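Local coordinates for protein KLLA0C04147p (Kluyveromyces lactis, PDB 5WVR) that probably binds and transfers sterols between membranes, this chain being the OSBP-related lipid-binding domain of a longer ankyrin-repeat protein, with cholesterol in its pocket, at residues A[180-185]-A[206-211]; A[55-60]-A[117-122]; A[200-205]-A[227-232]. All coordinates share one frame; numbering follows the deposited sequence.

Interaction 1 (A[180-185]-A[206-211]); sequences FKHLGL and PNNQVV. With CLR (cholesterol), chain B.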
loop_
_atom_site.group_PDB
_atom_site.type_symbol
_atom_site.label_atom_id
_atom_site.label_comp_id
_atom_site.label_asym_id
_atom_site.label_seq_id
_atom_site.Cartn_x
_atom_site.Cartn_y
_atom_site.Cartn_z
ATOM N N PHE A 180 9.700 -11.744 2.347
ATOM C CA PHE A 180 8.893 -10.749 3.074
ATOM C C PHE A 180 7.462 -11.267 3.223
ATOM O O PHE A 180 6.787 -11.544 2.223
ATOM C CB PHE A 180 8.903 -9.377 2.356
ATOM C CG PHE A 180 10.293 -8.829 2.110
ATOM C CD1 PHE A 180 11.068 -9.304 1.071
ATOM C CD2 PHE A 180 10.826 -7.840 2.932
ATOM C CE1 PHE A 180 12.352 -8.817 0.873
ATOM C CE2 PHE A 180 12.098 -7.353 2.740
ATOM C CZ PHE A 180 12.866 -7.829 1.719
ATOM N N LYS A 181 7.009 -11.434 4.466
ATOM C CA LYS A 181 5.638 -11.854 4.750
ATOM C C LYS A 181 4.854 -10.701 5.370
ATOM O O LYS A 181 5.386 -9.930 6.179
ATOM C CB LYS A 181 5.607 -13.081 5.682
ATOM C CG LYS A 181 6.388 -14.292 5.124
ATOM C CD LYS A 181 6.409 -15.466 6.083
ATOM C CE LYS A 181 6.382 -16.802 5.313
ATOM N NZ LYS A 181 7.595 -17.006 4.462
ATOM N N HIS A 182 3.584 -10.582 4.985
ATOM C CA HIS A 182 2.742 -9.472 5.418
ATOM C C HIS A 182 1.727 -10.023 6.409
ATOM O O HIS A 182 0.791 -10.734 6.033
ATOM C CB HIS A 182 2.113 -8.773 4.215
ATOM C CG HIS A 182 3.134 -8.180 3.290
ATOM N ND1 HIS A 182 3.302 -6.822 3.124
ATOM C CD2 HIS A 182 4.076 -8.769 2.514
ATOM C CE1 HIS A 182 4.285 -6.600 2.269
ATOM N NE2 HIS A 182 4.784 -7.766 1.899
ATOM N N LEU A 183 1.943 -9.713 7.679
ATOM C CA LEU A 183 1.228 -10.353 8.765
ATOM C C LEU A 183 -0.097 -9.684 9.097
ATOM O O LEU A 183 -0.943 -10.319 9.729
ATOM C CB LEU A 183 2.115 -10.377 10.012
ATOM C CG LEU A 183 3.478 -11.033 9.795
ATOM C CD1 LEU A 183 4.226 -11.145 11.099
ATOM C CD2 LEU A 183 3.354 -12.387 9.133
ATOM N N GLY A 184 -0.311 -8.424 8.690
ATOM C CA GLY A 184 -1.519 -7.728 9.092
ATOM C C GLY A 184 -2.727 -8.056 8.210
ATOM O O GLY A 184 -2.608 -8.486 7.064
ATOM N N LEU A 185 -3.912 -7.835 8.768
ATOM C CA LEU A 185 -5.177 -8.010 8.057
ATOM C C LEU A 185 -5.598 -6.703 7.386
ATOM O O LEU A 185 -5.381 -5.608 7.926
ATOM C CB LEU A 185 -6.271 -8.462 9.033
ATOM C CG LEU A 185 -7.614 -8.937 8.476
ATOM C CD1 LEU A 185 -7.430 -10.218 7.716
ATOM C CD2 LEU A 185 -8.613 -9.128 9.609
ATOM N N PRO A 206 -0.170 -11.077 -0.359
ATOM C CA PRO A 206 0.772 -12.150 -0.670
ATOM C C PRO A 206 2.153 -11.833 -0.141
ATOM O O PRO A 206 2.438 -10.719 0.285
ATOM C CB PRO A 206 0.784 -12.180 -2.205
ATOM C CG PRO A 206 0.458 -10.794 -2.577
ATOM C CD PRO A 206 -0.617 -10.404 -1.581
ATOM N N ASN A 207 3.036 -12.810 -0.292
ATOM C CA ASN A 207 4.424 -12.628 0.070
ATOM C C ASN A 207 5.209 -12.020 -1.090
ATOM O O ASN A 207 4.820 -12.119 -2.258
ATOM C CB ASN A 207 5.027 -13.968 0.455
ATOM C CG ASN A 207 4.293 -14.616 1.577
ATOM O OD1 ASN A 207 3.715 -15.687 1.400
ATOM N ND2 ASN A 207 4.221 -13.945 2.701
ATOM N N ASN A 208 6.324 -11.367 -0.745
ATOM C CA ASN A 208 7.306 -10.928 -1.729
ATOM C C ASN A 208 8.629 -11.628 -1.454
ATOM O O ASN A 208 8.895 -12.071 -0.339
ATOM C CB ASN A 208 7.522 -9.413 -1.680
ATOM C CG ASN A 208 6.323 -8.697 -1.126
ATOM O OD1 ASN A 208 6.380 -8.161 -0.024
ATOM N ND2 ASN A 208 5.225 -8.678 -1.883
ATOM N N GLN A 209 9.453 -11.739 -2.483
ATOM C CA GLN A 209 10.812 -12.207 -2.276
ATOM C C GLN A 209 11.702 -11.550 -3.312
ATOM O O GLN A 209 11.259 -11.223 -4.416
ATOM C CB GLN A 209 10.939 -13.742 -2.329
ATOM C CG GLN A 209 10.461 -14.431 -3.613
ATOM C CD GLN A 209 10.715 -15.934 -3.591
ATOM O OE1 GLN A 209 11.426 -16.432 -2.731
ATOM N NE2 GLN A 209 10.134 -16.658 -4.542
ATOM N N VAL A 210 12.942 -11.295 -2.916
ATOM C CA VAL A 210 13.989 -10.946 -3.861
ATOM C C VAL A 210 14.721 -12.233 -4.190
ATOM O O VAL A 210 15.194 -12.920 -3.285
ATOM C CB VAL A 210 14.947 -9.903 -3.281
ATOM C CG1 VAL A 210 15.970 -9.538 -4.317
ATOM C CG2 VAL A 210 14.177 -8.684 -2.817
ATOM N N VAL A 211 14.765 -12.586 -5.475
ATOM C CA VAL A 211 15.478 -13.750 -5.966
ATOM C C VAL A 211 16.433 -13.293 -7.062
ATOM O O VAL A 211 16.525 -12.107 -7.375
ATOM C CB VAL A 211 14.530 -14.841 -6.507
ATOM C CG1 VAL A 211 13.653 -15.397 -5.402
ATOM C CG2 VAL A 211 13.708 -14.272 -7.627
HETATM C C1 CLR B . 4.515 -4.716 -1.605
HETATM C C2 CLR B . 3.048 -4.274 -1.561
HETATM C C3 CLR B . 2.551 -4.188 -0.116
HETATM C C4 CLR B . 3.384 -3.154 0.646
HETATM C C5 CLR B . 4.876 -3.467 0.516
HETATM C C6 CLR B . 5.666 -3.495 1.661
HETATM C C7 CLR B . 7.022 -3.793 1.718
HETATM C C8 CLR B . 7.702 -3.753 0.345
HETATM C C9 CLR B . 6.845 -4.440 -0.728
HETATM C C10 CLR B . 5.470 -3.771 -0.865
HETATM C C11 CLR B . 7.594 -4.545 -2.063
HETATM C C12 CLR B . 8.991 -5.165 -1.924
HETATM C C13 CLR B . 9.825 -4.393 -0.898
HETATM C C14 CLR B . 9.062 -4.450 0.427
HETATM C C15 CLR B . 10.078 -3.848 1.397
HETATM C C16 CLR B . 11.329 -4.644 1.013
HETATM C C17 CLR B . 11.098 -5.108 -0.430
HETATM C C18 CLR B . 10.095 -2.952 -1.351
HETATM C C19 CLR B . 5.586 -2.444 -1.622
HETATM C C20 CLR B . 12.343 -4.918 -1.306
HETATM C C21 CLR B . 12.120 -5.537 -2.687
HETATM C C22 CLR B . 13.563 -5.559 -0.635
HETATM C C23 CLR B . 14.882 -4.867 -0.990
HETATM C C24 CLR B . 16.019 -5.272 -0.047
HETATM C C25 CLR B . 17.349 -4.584 -0.378
HETATM C C26 CLR B . 17.915 -5.073 -1.713
HETATM C C27 CLR B . 18.378 -4.777 0.738
HETATM O O1 CLR B . 1.175 -3.795 -0.102
#
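F180 and N208 face each other as an antiparallel hydrogen-bonded pair, F180 N donating to N208 O at 2.8 Å and N208 N returning a bond to F180 O at 3.0 Å. From this bridge the F180 side chain rises toward the sterol. Its CB lies beside the amide oxygen of N208, with OD1 3.7 Å away; CD1 passes N208 O, which sits in plane at the ring edge, while CD2 lies by C16 of cholesterol; CE1 meets C22 of the sterol as well as a methyl of V210, CG2; and CE2 comes within 3.3 Å of C16, with CZ equally near C22. C16 and C17 of the sterol D ring lie over one face of the phenyl, offset toward its rim. CG stands anti to the carbonyl carbon (chi1 -55°), which carries the far edge of the ring, CE2 and CZ, to the sterol.

H182, two residues on, projects toward the same lipid. Its NE2 gives a short bond to N208 OD1, 2.5 Å and fairly straight (162° at the hydrogen), in the imidazole plane, while ring and amide planes stand 84° apart. The CE1 edge of the same ring faces C6 of cholesterol, 3.5 Å from CE1 to C6. N222 holds the other end of the N208 amide, fixing its rotation. On the opposite face of the sheet, the N207 amide lies against CA and CG of K181, whose ammonium pairs with D179.

The two segments belong to the hairpin of strands 178-190 and 199-211, flanked by strands 161-173 and 219-230, and its F180, H182 and N208 face forms part of the wall of the sterol pocket.

Interaction 2 (A[55-60]-A[117-122]); sequences KDMTRM and VAKPFN. With CLR (cholesterol), chain B.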
loop_
_atom_site.group_PDB
_atom_site.type_symbol
_atom_site.label_atom_id
_atom_site.label_comp_id
_atom_site.label_asym_id
_atom_site.label_seq_id
_atom_site.Cartn_x
_atom_site.Cartn_y
_atom_site.Cartn_z
ATOM N N LYS A 55 19.846 -12.000 8.721
ATOM C CA LYS A 55 19.393 -10.733 9.284
ATOM C C LYS A 55 18.043 -10.327 8.694
ATOM O O LYS A 55 17.595 -10.849 7.666
ATOM C CB LYS A 55 20.413 -9.605 9.045
ATOM C CG LYS A 55 21.581 -9.503 10.048
ATOM C CD LYS A 55 22.630 -10.567 9.815
ATOM C CE LYS A 55 23.908 -10.294 10.614
ATOM N NZ LYS A 55 25.013 -11.267 10.276
ATOM N N ASP A 56 17.394 -9.390 9.383
ATOM C CA ASP A 56 16.175 -8.716 8.964
ATOM C C ASP A 56 16.540 -7.492 8.133
ATOM O O ASP A 56 17.642 -6.961 8.241
ATOM C CB ASP A 56 15.368 -8.302 10.197
ATOM C CG ASP A 56 14.035 -7.680 9.849
ATOM O OD1 ASP A 56 13.993 -6.461 9.591
ATOM O OD2 ASP A 56 13.016 -8.404 9.843
ATOM N N MET A 57 15.596 -7.034 7.298
ATOM C CA MET A 57 15.876 -5.869 6.459
ATOM C C MET A 57 16.241 -4.648 7.302
ATOM O O MET A 57 17.096 -3.843 6.907
ATOM C CB MET A 57 14.687 -5.552 5.557
ATOM C CG MET A 57 14.788 -4.172 4.901
ATOM S SD MET A 57 13.369 -3.663 3.905
ATOM C CE MET A 57 12.066 -3.534 5.147
ATOM N N THR A 58 15.624 -4.528 8.451
ATOM C CA THR A 58 15.850 -3.412 9.320
ATOM C C THR A 58 17.026 -3.598 10.252
ATOM O O THR A 58 17.320 -2.746 11.016
ATOM C CB THR A 58 14.594 -3.080 10.121
ATOM O OG1 THR A 58 14.499 -3.973 11.204
ATOM C CG2 THR A 58 13.400 -3.255 9.293
ATOM N N ARG A 59 17.697 -4.726 10.161
ATOM C CA ARG A 59 18.868 -5.006 10.981
ATOM C C ARG A 59 20.148 -4.996 10.158
ATOM O O ARG A 59 21.177 -5.324 10.659
ATOM C CB ARG A 59 18.692 -6.343 11.685
ATOM C CG ARG A 59 19.615 -6.615 12.850
ATOM C CD ARG A 59 19.011 -6.196 14.185
ATOM N NE ARG A 59 18.952 -4.754 14.387
ATOM C CZ ARG A 59 17.889 -4.003 14.160
ATOM N NH1 ARG A 59 16.784 -4.543 13.695
ATOM N NH2 ARG A 59 17.947 -2.700 14.348
ATOM N N MET A 60 20.061 -4.588 8.897
ATOM C CA MET A 60 21.166 -4.526 7.977
ATOM C C MET A 60 21.552 -3.120 7.547
ATOM O O MET A 60 20.688 -2.308 7.363
ATOM C CB MET A 60 20.734 -5.218 6.691
ATOM C CG MET A 60 20.808 -6.726 6.642
ATOM S SD MET A 60 20.087 -7.444 5.160
ATOM C CE MET A 60 19.787 -9.114 5.573
ATOM N N VAL A 117 14.482 -3.000 -6.636
ATOM C CA VAL A 117 15.155 -3.850 -5.642
ATOM C C VAL A 117 15.958 -2.897 -4.760
ATOM O O VAL A 117 17.151 -2.665 -4.951
ATOM C CB VAL A 117 16.023 -4.916 -6.302
ATOM C CG1 VAL A 117 16.535 -5.934 -5.260
ATOM C CG2 VAL A 117 15.235 -5.595 -7.430
ATOM N N ALA A 118 15.273 -2.306 -3.781
ATOM C CA ALA A 118 15.909 -1.313 -2.928
ATOM C C ALA A 118 15.114 -1.248 -1.641
ATOM O O ALA A 118 13.936 -1.600 -1.613
ATOM C CB ALA A 118 15.976 0.060 -3.598
ATOM N N LYS A 119 15.775 -0.826 -0.578
ATOM C CA LYS A 119 15.149 -0.762 0.737
ATOM C C LYS A 119 14.456 0.590 0.892
ATOM O O LYS A 119 15.107 1.624 0.700
ATOM C CB LYS A 119 16.202 -0.955 1.824
ATOM C CG LYS A 119 15.715 -0.768 3.250
ATOM C CD LYS A 119 16.894 -0.884 4.208
ATOM C CE LYS A 119 16.636 -0.187 5.539
ATOM N NZ LYS A 119 17.840 -0.269 6.426
ATOM N N PRO A 120 13.151 0.643 1.170
ATOM C CA PRO A 120 12.527 1.936 1.482
ATOM C C PRO A 120 12.962 2.386 2.861
ATOM O O PRO A 120 13.445 1.602 3.671
ATOM C CB PRO A 120 11.017 1.645 1.450
ATOM C CG PRO A 120 10.868 0.321 0.829
ATOM C CD PRO A 120 12.153 -0.438 1.089
ATOM N N PHE A 121 12.800 3.668 3.128
ATOM C CA PHE A 121 13.120 4.139 4.468
ATOM C C PHE A 121 12.214 3.457 5.490
ATOM O O PHE A 121 11.016 3.243 5.265
ATOM C CB PHE A 121 13.002 5.661 4.572
ATOM C CG PHE A 121 14.245 6.399 4.126
ATOM C CD1 PHE A 121 14.502 6.598 2.784
ATOM C CD2 PHE A 121 15.144 6.902 5.051
ATOM C CE1 PHE A 121 15.636 7.275 2.374
ATOM C CE2 PHE A 121 16.274 7.588 4.649
ATOM C CZ PHE A 121 16.531 7.763 3.309
ATOM N N ASN A 122 12.823 3.072 6.588
ATOM C CA ASN A 122 12.174 2.517 7.753
ATOM C C ASN A 122 11.626 3.695 8.550
ATOM O O ASN A 122 12.386 4.509 9.075
ATOM C CB ASN A 122 13.196 1.637 8.486
ATOM C CG ASN A 122 12.662 1.004 9.749
ATOM O OD1 ASN A 122 13.440 0.748 10.669
ATOM N ND2 ASN A 122 11.355 0.790 9.833
HETATM C C1 CLR B . 4.515 -4.716 -1.605
HETATM C C2 CLR B . 3.048 -4.274 -1.561
HETATM C C3 CLR B . 2.551 -4.188 -0.116
HETATM C C4 CLR B . 3.384 -3.154 0.646
HETATM C C5 CLR B . 4.876 -3.467 0.516
HETATM C C6 CLR B . 5.666 -3.495 1.661
HETATM C C7 CLR B . 7.022 -3.793 1.718
HETATM C C8 CLR B . 7.702 -3.753 0.345
HETATM C C9 CLR B . 6.845 -4.440 -0.728
HETATM C C10 CLR B . 5.470 -3.771 -0.865
HETATM C C11 CLR B . 7.594 -4.545 -2.063
HETATM C C12 CLR B . 8.991 -5.165 -1.924
HETATM C C13 CLR B . 9.825 -4.393 -0.898
HETATM C C14 CLR B . 9.062 -4.450 0.427
HETATM C C15 CLR B . 10.078 -3.848 1.397
HETATM C C16 CLR B . 11.329 -4.644 1.013
HETATM C C17 CLR B . 11.098 -5.108 -0.430
HETATM C C18 CLR B . 10.095 -2.952 -1.351
HETATM C C19 CLR B . 5.586 -2.444 -1.622
HETATM C C20 CLR B . 12.343 -4.918 -1.306
HETATM C C21 CLR B . 12.120 -5.537 -2.687
HETATM C C22 CLR B . 13.563 -5.559 -0.635
HETATM C C23 CLR B . 14.882 -4.867 -0.990
HETATM C C24 CLR B . 16.019 -5.272 -0.047
HETATM C C25 CLR B . 17.349 -4.584 -0.378
HETATM C C26 CLR B . 17.915 -5.073 -1.713
HETATM C C27 CLR B . 18.378 -4.777 0.738
HETATM O O1 CLR B . 1.175 -3.795 -0.102
#
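M57 and K119 carry the contact: the thioether sulfur SD of M57 lies 3.8 Å from CG of K119, and the two chains cross at a slant with CG against CG. With CG anti to the backbone N (chi1 167°) and the M57 chain still extended at chi2, SD is carried to the sterol, 3.7 Å from C16 of cholesterol; the bend at chi3 turns only the terminal methyl. K119 stays extended along its whole length, and its NZ ends near two carbonyls of the loop, 3.6 Å from M60 O and 3.7 Å from M57 O, too far for either to count as a hydrogen bond. With an alanine here in place of K119, the M57 thioether would probably lose the methylene chain it lies against and be freer to turn, and the M57 and M60 carbonyls would be left without this nearby positive charge.

Farther along, CB of T58 meets OD1 of N122 at 4.0 Å, a loose van der Waals touch. Residues 117-122 line the ligand too: A118 O approaches C23 of the tail at 3.5 Å, and the ring of P120 lies by the C18 methyl.

Behind this first shell, an Asx turn shapes the 55-60 loop. D56 OD1 accepts from T58 N (2.8 Å) and from the T58 hydroxyl, and S171 of strand 161-173 receives the M57 backbone N-H. Strand 119-121 is held through its backbone to residues 66-72, P120 resting on helix 72-77.

With no hydrogen bond across it, the contact depends on van der Waals contacts: M57 SD and P120 face the sterol, while the K119 ammonium is carried away to the loop carbonyls, where it probably adds a weak electrostatic attraction.

Interaction 3 (A[200-205]-A[227-232]); sequences LYTYKK and KIVNHN. With CLR (cholesterol), chain B.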
loop_
_atom_site.group_PDB
_atom_site.type_symbol
_atom_site.label_atom_id
_atom_site.label_comp_id
_atom_site.label_asym_id
_atom_site.label_seq_id
_atom_site.Cartn_x
_atom_site.Cartn_y
_atom_site.Cartn_z
ATOM N N LEU A 200 -18.209 -5.476 4.078
ATOM C CA LEU A 200 -16.799 -5.598 4.456
ATOM C C LEU A 200 -16.136 -6.799 3.788
ATOM O O LEU A 200 -16.662 -7.917 3.834
ATOM C CB LEU A 200 -16.642 -5.720 5.974
ATOM C CG LEU A 200 -15.225 -6.115 6.404
ATOM C CD1 LEU A 200 -14.248 -5.017 6.034
ATOM C CD2 LEU A 200 -15.161 -6.456 7.893
ATOM N N TYR A 201 -14.978 -6.551 3.175
ATOM C CA TYR A 201 -14.054 -7.561 2.675
ATOM C C TYR A 201 -12.778 -7.550 3.506
ATOM O O TYR A 201 -12.262 -6.486 3.852
ATOM C CB TYR A 201 -13.674 -7.295 1.223
ATOM C CG TYR A 201 -14.830 -7.228 0.264
ATOM C CD1 TYR A 201 -15.484 -6.018 0.006
ATOM C CD2 TYR A 201 -15.263 -8.370 -0.396
ATOM C CE1 TYR A 201 -16.544 -5.945 -0.890
ATOM C CE2 TYR A 201 -16.322 -8.320 -1.290
ATOM C CZ TYR A 201 -16.960 -7.109 -1.540
ATOM O OH TYR A 201 -18.007 -7.095 -2.436
ATOM N N THR A 202 -12.251 -8.725 3.807
ATOM C CA THR A 202 -10.941 -8.815 4.418
ATOM C C THR A 202 -10.083 -9.816 3.654
ATOM O O THR A 202 -10.599 -10.757 3.034
ATOM C CB THR A 202 -11.028 -9.201 5.916
ATOM O OG1 THR A 202 -11.673 -10.465 6.063
ATOM C CG2 THR A 202 -11.809 -8.160 6.681
ATOM N N TYR A 203 -8.765 -9.579 3.695
ATOM C CA TYR A 203 -7.764 -10.431 3.072
ATOM C C TYR A 203 -6.416 -10.082 3.677
ATOM O O TYR A 203 -6.263 -9.076 4.379
ATOM C CB TYR A 203 -7.723 -10.260 1.551
ATOM C CG TYR A 203 -7.202 -8.901 1.112
ATOM C CD1 TYR A 203 -8.038 -7.791 1.089
ATOM C CD2 TYR A 203 -5.865 -8.731 0.734
ATOM C CE1 TYR A 203 -7.554 -6.545 0.708
ATOM C CE2 TYR A 203 -5.374 -7.490 0.345
ATOM C CZ TYR A 203 -6.230 -6.407 0.333
ATOM O OH TYR A 203 -5.774 -5.183 -0.053
ATOM N N LYS A 204 -5.451 -10.954 3.416
ATOM C CA LYS A 204 -4.056 -10.684 3.693
ATOM C C LYS A 204 -3.292 -10.645 2.379
ATOM O O LYS A 204 -3.687 -11.269 1.391
ATOM C CB LYS A 204 -3.429 -11.717 4.643
ATOM C CG LYS A 204 -3.980 -11.635 6.051
ATOM C CD LYS A 204 -3.057 -12.295 7.052
ATOM C CE LYS A 204 -3.673 -12.266 8.446
ATOM N NZ LYS A 204 -2.794 -12.918 9.461
ATOM N N LYS A 205 -2.201 -9.859 2.358
ATOM C CA LYS A 205 -1.434 -9.641 1.149
ATOM C C LYS A 205 -0.548 -10.855 0.890
ATOM O O LYS A 205 -0.224 -11.615 1.811
ATOM C CB LYS A 205 -0.610 -8.360 1.305
ATOM C CG LYS A 205 -1.486 -7.125 1.413
ATOM C CD LYS A 205 -0.637 -5.854 1.582
ATOM C CE LYS A 205 -1.494 -4.627 1.325
ATOM N NZ LYS A 205 -0.813 -3.385 1.777
ATOM N N LYS A 227 -6.870 -15.049 0.176
ATOM C CA LYS A 227 -8.288 -15.321 0.361
ATOM C C LYS A 227 -8.978 -14.027 0.759
ATOM O O LYS A 227 -8.628 -13.426 1.782
ATOM C CB LYS A 227 -8.511 -16.391 1.427
ATOM C CG LYS A 227 -9.802 -17.196 1.222
ATOM C CD LYS A 227 -10.434 -17.595 2.544
ATOM C CE LYS A 227 -11.794 -18.205 2.339
ATOM N NZ LYS A 227 -12.067 -19.279 3.343
ATOM N N ILE A 228 -9.946 -13.597 -0.053
ATOM C CA ILE A 228 -10.811 -12.464 0.254
ATOM C C ILE A 228 -12.191 -13.022 0.586
ATOM O O ILE A 228 -12.698 -13.911 -0.109
ATOM C CB ILE A 228 -10.870 -11.462 -0.914
ATOM C CG1 ILE A 228 -9.458 -11.199 -1.442
ATOM C CG2 ILE A 228 -11.568 -10.149 -0.495
ATOM C CD1 ILE A 228 -9.452 -10.450 -2.726
ATOM N N VAL A 229 -12.787 -12.529 1.666
ATOM C CA VAL A 229 -14.112 -12.958 2.089
ATOM C C VAL A 229 -14.970 -11.714 2.280
ATOM O O VAL A 229 -14.515 -10.721 2.871
ATOM C CB VAL A 229 -14.046 -13.802 3.379
ATOM C CG1 VAL A 229 -13.312 -15.118 3.127
ATOM C CG2 VAL A 229 -13.318 -13.049 4.446
ATOM N N ASN A 230 -16.205 -11.760 1.761
ATOM C CA ASN A 230 -17.184 -10.697 1.979
ATOM C C ASN A 230 -17.979 -11.084 3.213
ATOM O O ASN A 230 -18.845 -11.945 3.154
ATOM C CB ASN A 230 -18.090 -10.512 0.761
ATOM C CG ASN A 230 -19.113 -9.399 0.950
ATOM O OD1 ASN A 230 -19.694 -9.234 2.023
ATOM N ND2 ASN A 230 -19.342 -8.635 -0.096
ATOM N N HIS A 231 -17.694 -10.440 4.336
ATOM C CA HIS A 231 -18.358 -10.807 5.579
ATOM C C HIS A 231 -19.870 -10.570 5.561
ATOM O O HIS A 231 -20.560 -11.036 6.473
ATOM C CB HIS A 231 -17.704 -10.051 6.734
ATOM C CG HIS A 231 -16.280 -10.443 6.966
ATOM N ND1 HIS A 231 -15.917 -11.436 7.850
ATOM C CD2 HIS A 231 -15.128 -9.990 6.418
ATOM C CE1 HIS A 231 -14.602 -11.574 7.843
ATOM N NE2 HIS A 231 -14.100 -10.712 6.977
ATOM N N ASN A 232 -20.416 -9.891 4.553
ATOM C CA ASN A 232 -21.852 -9.663 4.538
ATOM C C ASN A 232 -22.640 -10.608 3.634
ATOM O O ASN A 232 -23.858 -10.727 3.823
ATOM C CB ASN A 232 -22.158 -8.225 4.122
ATOM C CG ASN A 232 -21.643 -7.225 5.113
ATOM O OD1 ASN A 232 -20.429 -7.071 5.295
ATOM N ND2 ASN A 232 -22.562 -6.531 5.773
HETATM C C1 CLR B . 4.515 -4.716 -1.605
HETATM C C2 CLR B . 3.048 -4.274 -1.561
HETATM C C3 CLR B . 2.551 -4.188 -0.116
HETATM C C4 CLR B . 3.384 -3.154 0.646
HETATM C C5 CLR B . 4.876 -3.467 0.516
HETATM C C6 CLR B . 5.666 -3.495 1.661
HETATM C C7 CLR B . 7.022 -3.793 1.718
HETATM C C8 CLR B . 7.702 -3.753 0.345
HETATM C C9 CLR B . 6.845 -4.440 -0.728
HETATM C C10 CLR B . 5.470 -3.771 -0.865
HETATM C C11 CLR B . 7.594 -4.545 -2.063
HETATM C C12 CLR B . 8.991 -5.165 -1.924
HETATM C C13 CLR B . 9.825 -4.393 -0.898
HETATM C C14 CLR B . 9.062 -4.450 0.427
HETATM C C15 CLR B . 10.078 -3.848 1.397
HETATM C C16 CLR B . 11.329 -4.644 1.013
HETATM C C17 CLR B . 11.098 -5.108 -0.430
HETATM C C18 CLR B . 10.095 -2.952 -1.351
HETATM C C19 CLR B . 5.586 -2.444 -1.622
HETATM C C20 CLR B . 12.343 -4.918 -1.306
HETATM C C21 CLR B . 12.120 -5.537 -2.687
HETATM C C22 CLR B . 13.563 -5.559 -0.635
HETATM C C23 CLR B . 14.882 -4.867 -0.990
HETATM C C24 CLR B . 16.019 -5.272 -0.047
HETATM C C25 CLR B . 17.349 -4.584 -0.378
HETATM C C26 CLR B . 17.915 -5.073 -1.713
HETATM C C27 CLR B . 18.378 -4.777 0.738
HETATM O O1 CLR B . 1.175 -3.795 -0.102
HETATM O O HOH W 1 -5.601 -13.625 2.266
#
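T202 and H231 meet near the open end of a beta hairpin (strands 199-211 and 219-230), part of the large antiparallel sheet of the OSBP-related fold, H231 lying just past the second strand. The tight part lies here. T202 and V229 form a hydrogen-bonded pair, joined by bonds of 3.2 Å (T202 N to V229 O) and 3.1 Å (V229 N to T202 O). T202 OG1 stands between the backbone N and the carbonyl carbon (chi1 60°), which points the hydroxyl at H231 NE2 for a further 2.6 Å hydrogen bond, the two side chains meeting nearly at a right angle. A neighbouring turn adds more: H231 N donates to L200 O at 2.8 Å, N232 OD1 takes the L200 N-H from above its carbonyl plane, and N230 OD1 closes an Asx turn by accepting from N232 N. L200 packs its CD2 methyl beside the H231 ring.

On the other face, toward helix 95-108, the Y201 ring lies obliquely against N230, and CG1 of I228 packs beside CB of Y203, 3.6 Å away. E199 binds the N230 amide.

The K204 and K227 end is looser. There the strands part, and a water takes the place of a direct bond, accepting from K204 N and from K227 N; both lysine side chains lead away from the partner strand. Beyond it, K205 runs extended into the pocket, paired with D79, and its NZ donates to the cholesterol hydroxyl O1 at 2.8 Å.

How the interactions relate
Cholesterol joins the three contacts. Interaction 3 holds its polar end through K205, interaction 1 lines the flank of the ring system, and interaction 2 borders the D ring and tail. Interactions 1 and 3 share strand 199-211 and lie about 18 Å apart between centres; L183 O and K204 NZ are 3.2 Å apart, a probable hydrogen bond, and CB of H182 packs 4.0 Å from CB of K205. Interactions 1 and 2, centres about 14 Å apart, touch where F180 CE2 meets M57 SD at 4.1 Å and where V210 packs on V117. Interactions 2 and 3 do not touch, their nearest atoms about 12 Å apart, and the sterol spans that gap.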